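Lipoprotein (Colwellia psychrerythraea, PDB 3O0Y) is a putative lipoprotein of unknown function that may be related to metallopeptidases. Local coordinates at residues F224-K227 and I228-D232; S233-T236 and E237-Q240; V253-P256 and A257-V261. One frame throughout, in Å; residues are numbered along the deposited sequence.

Contact 1. Residues F224-K227 and I228-D232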
loop_
_atom_site.group_PDB
_atom_site.type_symbol
_atom_site.label_atom_id
_atom_site.label_comp_id
_atom_site.label_asym_id
_atom_site.label_seq_id
_atom_site.Cartn_x
_atom_site.Cartn_y
_atom_site.Cartn_z
ATOM N N PHE A 224 -4.237 -10.324 -22.313
ATOM C CA PHE A 224 -3.302 -10.587 -23.357
ATOM C C PHE A 224 -3.928 -10.280 -24.742
ATOM O O PHE A 224 -3.282 -9.642 -25.603
ATOM C CB PHE A 224 -2.839 -12.024 -23.306
ATOM C CG PHE A 224 -1.751 -12.311 -24.274
ATOM C CD1 PHE A 224 -0.448 -12.098 -23.954
ATOM C CD2 PHE A 224 -2.050 -12.788 -25.541
ATOM C CE1 PHE A 224 0.579 -12.397 -24.879
ATOM C CE2 PHE A 224 -1.058 -13.069 -26.474
ATOM C CZ PHE A 224 0.246 -12.868 -26.161
ATOM N N ARG A 225 -5.199 -10.652 -24.940
ATOM C CA ARG A 225 -5.817 -10.375 -26.242
ATOM C C ARG A 225 -5.868 -8.875 -26.512
ATOM O O ARG A 225 -5.667 -8.444 -27.628
ATOM C CB ARG A 225 -7.245 -10.919 -26.316
ATOM C CG ARG A 225 -7.418 -12.378 -26.378
ATOM C CD ARG A 225 -8.957 -12.777 -26.369
ATOM N NE ARG A 225 -9.138 -14.145 -26.813
ATOM C CZ ARG A 225 -9.626 -15.131 -26.066
ATOM N NH1 ARG A 225 -10.097 -14.906 -24.813
ATOM N NH2 ARG A 225 -9.717 -16.339 -26.606
ATOM N N GLU A 226 -6.223 -8.084 -25.510
ATOM C CA GLU A 226 -6.362 -6.657 -25.706
ATOM C C GLU A 226 -5.033 -5.973 -25.997
ATOM O O GLU A 226 -4.935 -5.140 -26.906
ATOM C CB GLU A 226 -7.037 -5.973 -24.514
ATOM C CG GLU A 226 -6.926 -4.413 -24.667
ATOM C CD GLU A 226 -7.924 -3.564 -23.850
ATOM O OE1 GLU A 226 -8.782 -4.135 -23.109
ATOM O OE2 GLU A 226 -7.833 -2.304 -23.965
ATOM N N LYS A 227 -3.983 -6.386 -25.302
ATOM C CA LYS A 227 -2.650 -5.821 -25.528
ATOM C C LYS A 227 -1.994 -6.309 -26.817
ATOM O O LYS A 227 -1.482 -5.493 -27.591
ATOM C CB LYS A 227 -1.783 -6.095 -24.299
ATOM C CG LYS A 227 -2.326 -5.329 -23.103
ATOM C CD LYS A 227 -1.372 -5.284 -21.895
ATOM C CE LYS A 227 -2.006 -4.573 -20.667
ATOM N NZ LYS A 227 -1.063 -4.410 -19.491
ATOM N N ILE A 228 -2.076 -7.602 -27.100
ATOM C CA ILE A 228 -1.373 -8.125 -28.275
ATOM C C ILE A 228 -2.003 -7.597 -29.586
ATOM O O ILE A 228 -1.321 -7.452 -30.582
ATOM C CB ILE A 228 -1.308 -9.653 -28.245
ATOM C CG1 ILE A 228 -0.151 -10.173 -29.076
ATOM C CG2 ILE A 228 -2.650 -10.332 -28.776
ATOM C CD1 ILE A 228 1.297 -9.858 -28.552
ATOM N N GLU A 229 -3.275 -7.241 -29.533
ATOM C CA GLU A 229 -3.993 -6.666 -30.707
ATOM C C GLU A 229 -3.324 -5.422 -31.212
ATOM O O GLU A 229 -3.344 -5.161 -32.430
ATOM C CB GLU A 229 -5.434 -6.308 -30.321
ATOM C CG GLU A 229 -6.281 -5.733 -31.457
ATOM C CD GLU A 229 -6.590 -6.796 -32.506
ATOM O OE1 GLU A 229 -6.356 -7.995 -32.185
ATOM O OE2 GLU A 229 -7.054 -6.452 -33.640
ATOM N N LYS A 230 -2.717 -4.666 -30.301
ATOM C CA LYS A 230 -2.083 -3.381 -30.643
ATOM C C LYS A 230 -0.721 -3.521 -31.298
ATOM O O LYS A 230 -0.149 -2.520 -31.747
ATOM C CB LYS A 230 -1.954 -2.520 -29.394
ATOM C CG LYS A 230 -3.242 -2.290 -28.698
ATOM C CD LYS A 230 -3.045 -1.240 -27.634
ATOM C CE LYS A 230 -3.866 -1.436 -26.372
ATOM N NZ LYS A 230 -5.260 -0.962 -26.483
ATOM N N VAL A 231 -0.182 -4.733 -31.345
ATOM C CA VAL A 231 1.198 -4.919 -31.779
ATOM C C VAL A 231 1.297 -5.099 -33.311
ATOM O O VAL A 231 1.106 -6.210 -33.880
ATOM C CB VAL A 231 1.870 -6.102 -31.053
ATOM C CG1 VAL A 231 3.295 -6.323 -31.551
ATOM C CG2 VAL A 231 1.841 -5.875 -29.502
ATOM N N ASP A 232 1.743 -4.030 -33.963
ATOM C CA ASP A 232 1.755 -4.026 -35.455
ATOM C C ASP A 232 2.828 -4.889 -36.094
ATOM O O ASP A 232 2.734 -5.280 -37.295
ATOM C CB ASP A 232 1.864 -2.590 -35.961
ATOM C CG ASP A 232 0.546 -1.772 -35.771
ATOM O OD1 ASP A 232 -0.565 -2.334 -35.508
ATOM O OD2 ASP A 232 0.643 -0.539 -35.920
HETATM O O HOH W 1 -6.458 -9.612 -30.046
#
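With CG anti to the backbone N (chi1 -174°), the F224 ring reaches I228 one turn on, and the I228 chi1 of -156° places CG1 4.0 Å from F224 CZ. This is the C-terminal turn of helix 219-228, which passes into a type I beta turn from I228 to V231. The branched CB of I228 lies over one face of the F224 ring, 4.3 Å from its centroid and 26° off the ring normal, a CH-pi contact. L242, I243 and V246 of helix 236-268 and A164 of helix 161-172 also pack on F224. Replacing F224 by alanine would probably open a gap between these helices and deprive I228 of its aromatic cover. The backbone records the helix ending: I228 N bonds F224 O at 2.8 Å, E229 N reaches R225 O at a longer 3.3 Å, and K230 N turns back to K227 O. On the exposed side E226 and K230 run side by side, paired by a long salt bridge, whereas K227 NZ bonds Q153 O. One water donates to both R225 O, at 2.8 Å, and E229 OE1, at 2.7 Å.

Contact 2. Residues S233-T236 and E237-Q240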
loop_
_atom_site.group_PDB
_atom_site.type_symbol
_atom_site.label_atom_id
_atom_site.label_comp_id
_atom_site.label_asym_id
_atom_site.label_seq_id
_atom_site.Cartn_x
_atom_site.Cartn_y
_atom_site.Cartn_z
ATOM N N SER A 233 3.862 -5.235 -35.344
ATOM C CA SER A 233 4.949 -6.052 -35.869
ATOM C C SER A 233 4.564 -7.541 -35.906
ATOM O O SER A 233 5.385 -8.359 -36.303
ATOM C CB SER A 233 6.218 -5.887 -34.990
ATOM O OG SER A 233 5.921 -6.108 -33.606
ATOM N N LEU A 234 3.346 -7.899 -35.492
ATOM C CA LEU A 234 2.902 -9.289 -35.569
ATOM C C LEU A 234 1.749 -9.346 -36.538
ATOM O O LEU A 234 0.859 -8.477 -36.484
ATOM C CB LEU A 234 2.417 -9.789 -34.216
ATOM C CG LEU A 234 3.528 -9.947 -33.120
ATOM C CD1 LEU A 234 2.938 -10.106 -31.746
ATOM C CD2 LEU A 234 4.467 -11.057 -33.483
ATOM N N THR A 235 1.759 -10.358 -37.387
ATOM C CA THR A 235 0.612 -10.668 -38.212
ATOM C C THR A 235 -0.557 -11.170 -37.335
ATOM O O THR A 235 -0.387 -11.568 -36.162
ATOM C CB THR A 235 0.908 -11.736 -39.261
ATOM O OG1 THR A 235 1.010 -12.996 -38.615
ATOM C CG2 THR A 235 2.132 -11.430 -40.150
ATOM N N THR A 236 -1.773 -11.141 -37.892
ATOM C CA THR A 236 -2.935 -11.613 -37.147
ATOM C C THR A 236 -2.776 -13.090 -36.812
ATOM O O THR A 236 -3.120 -13.501 -35.694
ATOM C CB THR A 236 -4.261 -11.409 -37.961
ATOM O OG1 THR A 236 -4.432 -9.989 -38.186
ATOM C CG2 THR A 236 -5.442 -12.004 -37.174
ATOM N N GLU A 237 -2.217 -13.881 -37.731
ATOM C CA GLU A 237 -2.012 -15.312 -37.417
ATOM C C GLU A 237 -1.022 -15.500 -36.242
ATOM O O GLU A 237 -1.193 -16.392 -35.383
ATOM C CB GLU A 237 -1.504 -16.099 -38.630
ATOM C CG GLU A 237 -2.511 -16.116 -39.797
ATOM C CD GLU A 237 -3.709 -17.087 -39.613
ATOM O OE1 GLU A 237 -3.466 -18.277 -39.276
ATOM O OE2 GLU A 237 -4.889 -16.695 -39.871
ATOM N N GLN A 238 -0.004 -14.646 -36.207
ATOM C CA GLN A 238 1.042 -14.764 -35.189
ATOM C C GLN A 238 0.446 -14.389 -33.852
ATOM O O GLN A 238 0.742 -15.027 -32.836
ATOM C CB GLN A 238 2.240 -13.883 -35.509
ATOM C CG GLN A 238 3.159 -14.410 -36.603
ATOM C CD GLN A 238 4.265 -13.433 -36.838
ATOM O OE1 GLN A 238 4.040 -12.205 -37.005
ATOM N NE2 GLN A 238 5.501 -13.931 -36.704
ATOM N N LYS A 239 -0.407 -13.371 -33.853
ATOM C CA LYS A 239 -1.158 -12.982 -32.635
ATOM C C LYS A 239 -2.059 -14.111 -32.164
ATOM O O LYS A 239 -2.078 -14.437 -30.950
ATOM C CB LYS A 239 -1.992 -11.726 -32.846
ATOM C CG LYS A 239 -1.207 -10.464 -33.067
ATOM C CD LYS A 239 -2.116 -9.364 -33.524
ATOM C CE LYS A 239 -1.407 -8.063 -33.682
ATOM N NZ LYS A 239 -1.823 -7.286 -34.786
ATOM N N GLN A 240 -2.745 -14.783 -33.096
ATOM C CA GLN A 240 -3.621 -15.912 -32.719
ATOM C C GLN A 240 -2.826 -17.029 -32.111
ATOM O O GLN A 240 -3.276 -17.654 -31.150
ATOM C CB GLN A 240 -4.454 -16.456 -33.925
ATOM C CG GLN A 240 -5.482 -15.471 -34.531
ATOM C CD GLN A 240 -6.163 -15.964 -35.887
ATOM O OE1 GLN A 240 -5.662 -16.877 -36.594
ATOM N NE2 GLN A 240 -7.302 -15.335 -36.239
HETATM O O HOH W 2 5.588 -10.764 -38.423
HETATM O O HOH W 3 -0.919 -7.035 -37.815
HETATM O O HOH W 4 -4.114 -8.123 -36.022
#
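A capping box starts helix 236-268, with T235 as its N-cap and Q238 as the residue that answers it. Two reciprocal bonds define the motif. Q238 N donates to T235 OG1 at 3.1 Å, while T235 N donates to Q238 OE1 at 3.0 Å with an N-H...O angle of 161°. The second donor lies in the plane of the side-chain amide, on a lone pair of OE1. The hydroxyl of T235 stands between its own backbone N and carbonyl carbon (chi1 73°), which turns OG1 to the first turn of the helix and sets CG2 beside the backbone N, 3.8 Å from Q238 OE1. Q238 extends beyond CG and brings OE1 back to the backbone N of T235, crossing the L234 side chain at about a right angle; L234 CD2 is 3.7 Å from Q238 OE1. A water bridging S233 O and Q238 OE1 gives that oxygen a second donor.

Regular helical bonding follows at once, from K239 N to T235 O and from Q240 N to T236 O. K239 runs back along the incoming loop: its CG packs 3.9 Å from L234 CB, and L234 in turn rests on I228 of helix 219-228, so the residue before the N-cap, together with K239, packs on the preceding helix. The ammonium end gives a weak bond to L234 O and, also weakly, one to a water that donates to that same carbonyl. A separate water accepts from K239 NZ at 2.7 Å and lies 2.9 Å from T236 OG1.

Contact 3. Residues V253-P256 and A257-V261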
loop_
_atom_site.group_PDB
_atom_site.type_symbol
_atom_site.label_atom_id
_atom_site.label_comp_id
_atom_site.label_asym_id
_atom_site.label_seq_id
_atom_site.Cartn_x
_atom_site.Cartn_y
_atom_site.Cartn_z
ATOM N N VAL A 253 -1.485 -25.124 -16.701
ATOM C CA VAL A 253 -0.533 -24.844 -15.630
ATOM C C VAL A 253 -1.215 -23.981 -14.532
ATOM O O VAL A 253 -1.260 -24.404 -13.372
ATOM C CB VAL A 253 0.729 -24.226 -16.131
ATOM C CG1 VAL A 253 1.717 -24.103 -14.978
ATOM C CG2 VAL A 253 1.381 -25.144 -17.252
ATOM N N VAL A 254 -1.798 -22.841 -14.901
ATOM C CA VAL A 254 -2.344 -21.921 -13.904
ATOM C C VAL A 254 -3.484 -22.523 -13.144
ATOM O O VAL A 254 -3.475 -22.487 -11.902
ATOM C CB VAL A 254 -2.760 -20.577 -14.515
ATOM C CG1 VAL A 254 -3.375 -19.647 -13.460
ATOM C CG2 VAL A 254 -1.470 -19.920 -15.168
ATOM N N TYR A 255 -4.450 -23.112 -13.874
ATOM C CA TYR A 255 -5.661 -23.644 -13.242
ATOM C C TYR A 255 -5.356 -24.739 -12.217
ATOM O O TYR A 255 -5.786 -24.611 -11.057
ATOM C CB TYR A 255 -6.684 -24.083 -14.289
ATOM C CG TYR A 255 -7.642 -23.024 -14.589
ATOM C CD1 TYR A 255 -7.227 -21.725 -14.798
ATOM C CD2 TYR A 255 -9.006 -23.303 -14.758
ATOM C CE1 TYR A 255 -8.119 -20.732 -15.045
ATOM C CE2 TYR A 255 -9.901 -22.297 -15.007
ATOM C CZ TYR A 255 -9.460 -21.017 -15.157
ATOM O OH TYR A 255 -10.309 -19.972 -15.435
ATOM N N PRO A 256 -4.604 -25.769 -12.587
ATOM C CA PRO A 256 -4.244 -26.757 -11.581
ATOM C C PRO A 256 -3.403 -26.210 -10.390
ATOM O O PRO A 256 -3.525 -26.733 -9.248
ATOM C CB PRO A 256 -3.440 -27.779 -12.371
ATOM C CG PRO A 256 -4.008 -27.673 -13.759
ATOM C CD PRO A 256 -4.132 -26.186 -13.922
ATOM N N ALA A 257 -2.572 -25.186 -10.656
ATOM C CA ALA A 257 -1.761 -24.580 -9.595
ATOM C C ALA A 257 -2.700 -23.954 -8.547
ATOM O O ALA A 257 -2.601 -24.285 -7.352
ATOM C CB ALA A 257 -0.749 -23.546 -10.199
ATOM N N TYR A 258 -3.660 -23.122 -8.981
ATOM C CA TYR A 258 -4.603 -22.474 -8.056
ATOM C C TYR A 258 -5.471 -23.483 -7.346
ATOM O O TYR A 258 -5.668 -23.417 -6.144
ATOM C CB TYR A 258 -5.459 -21.403 -8.722
ATOM C CG TYR A 258 -4.694 -20.084 -8.795
ATOM C CD1 TYR A 258 -3.556 -19.962 -9.573
ATOM C CD2 TYR A 258 -5.088 -18.976 -8.040
ATOM C CE1 TYR A 258 -2.840 -18.794 -9.599
ATOM C CE2 TYR A 258 -4.354 -17.832 -8.010
ATOM C CZ TYR A 258 -3.219 -17.727 -8.782
ATOM O OH TYR A 258 -2.492 -16.539 -8.816
ATOM N N GLN A 259 -5.883 -24.491 -8.075
ATOM C CA GLN A 259 -6.694 -25.559 -7.490
ATOM C C GLN A 259 -5.953 -26.278 -6.381
ATOM O O GLN A 259 -6.558 -26.630 -5.368
ATOM C CB GLN A 259 -7.170 -26.506 -8.609
ATOM C CG GLN A 259 -8.264 -25.757 -9.462
ATOM C CD GLN A 259 -8.550 -26.400 -10.847
ATOM O OE1 GLN A 259 -9.425 -25.928 -11.553
ATOM N NE2 GLN A 259 -7.760 -27.371 -11.252
ATOM N N SER A 260 -4.674 -26.515 -6.608
ATOM C CA SER A 260 -3.753 -27.090 -5.648
ATOM C C SER A 260 -3.749 -26.315 -4.320
ATOM O O SER A 260 -3.721 -26.863 -3.204
ATOM C CB SER A 260 -2.332 -26.895 -6.214
ATOM O OG SER A 260 -1.603 -28.001 -5.856
ATOM N N VAL A 261 -3.552 -25.010 -4.455
ATOM C CA VAL A 261 -3.505 -24.169 -3.232
ATOM C C VAL A 261 -4.839 -24.081 -2.508
ATOM O O VAL A 261 -4.891 -24.075 -1.269
ATOM C CB VAL A 261 -2.948 -22.774 -3.553
ATOM C CG1 VAL A 261 -2.767 -21.968 -2.269
ATOM C CG2 VAL A 261 -1.613 -22.949 -4.302
#
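This is a local i to i+4 contact within a kinked helix, in the second half of helix 236-268. The kink has a direct cause: P256 has no N-H, so the bond to the preceding turn is missing at its nitrogen. The helix nevertheless continues, and the geometry of the next four i to i+4 bonds demonstrates it: A257 N to V253 O, Y258 N to V254 O, Q259 N to Y255 O and S260 N to P256 O. Y258 N lies 3.0 Å from V254 O, and the bond is nearly straight, with an N-H...O angle of 168°.

On the buried side, V254 and Y258 lie alongside each other and point the same way. V254 CG1 stands anti to the backbone N (chi1 178°), beside the carbonyl carbon, which carries it to 3.9 Å from Y258 CD1. V254 O meets the Y258 ring at its edge, 3.4 Å from CD1 and near the ring plane. The ring then reaches into the neighbouring helices: it stacks with F210 of helix 197-210 and touches F174 of helix 174-190. V254 also packs on F210, so the same aromatic joins both residues of the pair. A257 presents its small CB to A178 of helix 174-190.

Y255 and Q259 hold a looser, more exposed flank. Their side chains cross obliquely, with ring and amide planes 68° apart and Y255 CD2 4.2 Å from Q259 OE1. The methylenes of Q259 lie against Y255 O, CG being 3.2 Å from it. The chemistry implies that both flanks are tied to the surroundings by polar ends as well as carbon: Y258 OH bonds L145 O on the buried side and Y255 OH bonds G213 O on the other, so each tyrosine ends on a backbone carbonyl outside the helix.

How the contacts relate
Contacts 1 and 2 follow one another round the turn between helices 219-228 and 236-268; their centres are 9 Å apart and they touch, I228 CD1 meeting L234 CD1 at 3.6 Å. Contact 3 shares helix 236-268 with contact 2, but its centre lies about 29 Å from that of contact 2, and their nearest atoms are about 16 Å apart. Contact 2 is a surface contact, dominated by polar capping and water; contacts 1 and 3 are partly buried and each sets an aromatic ring against an aliphatic neighbour one turn away. They differ in backbone: contact 1 ends a helix, contact 2 begins one, and contact 3 carries one past a proline.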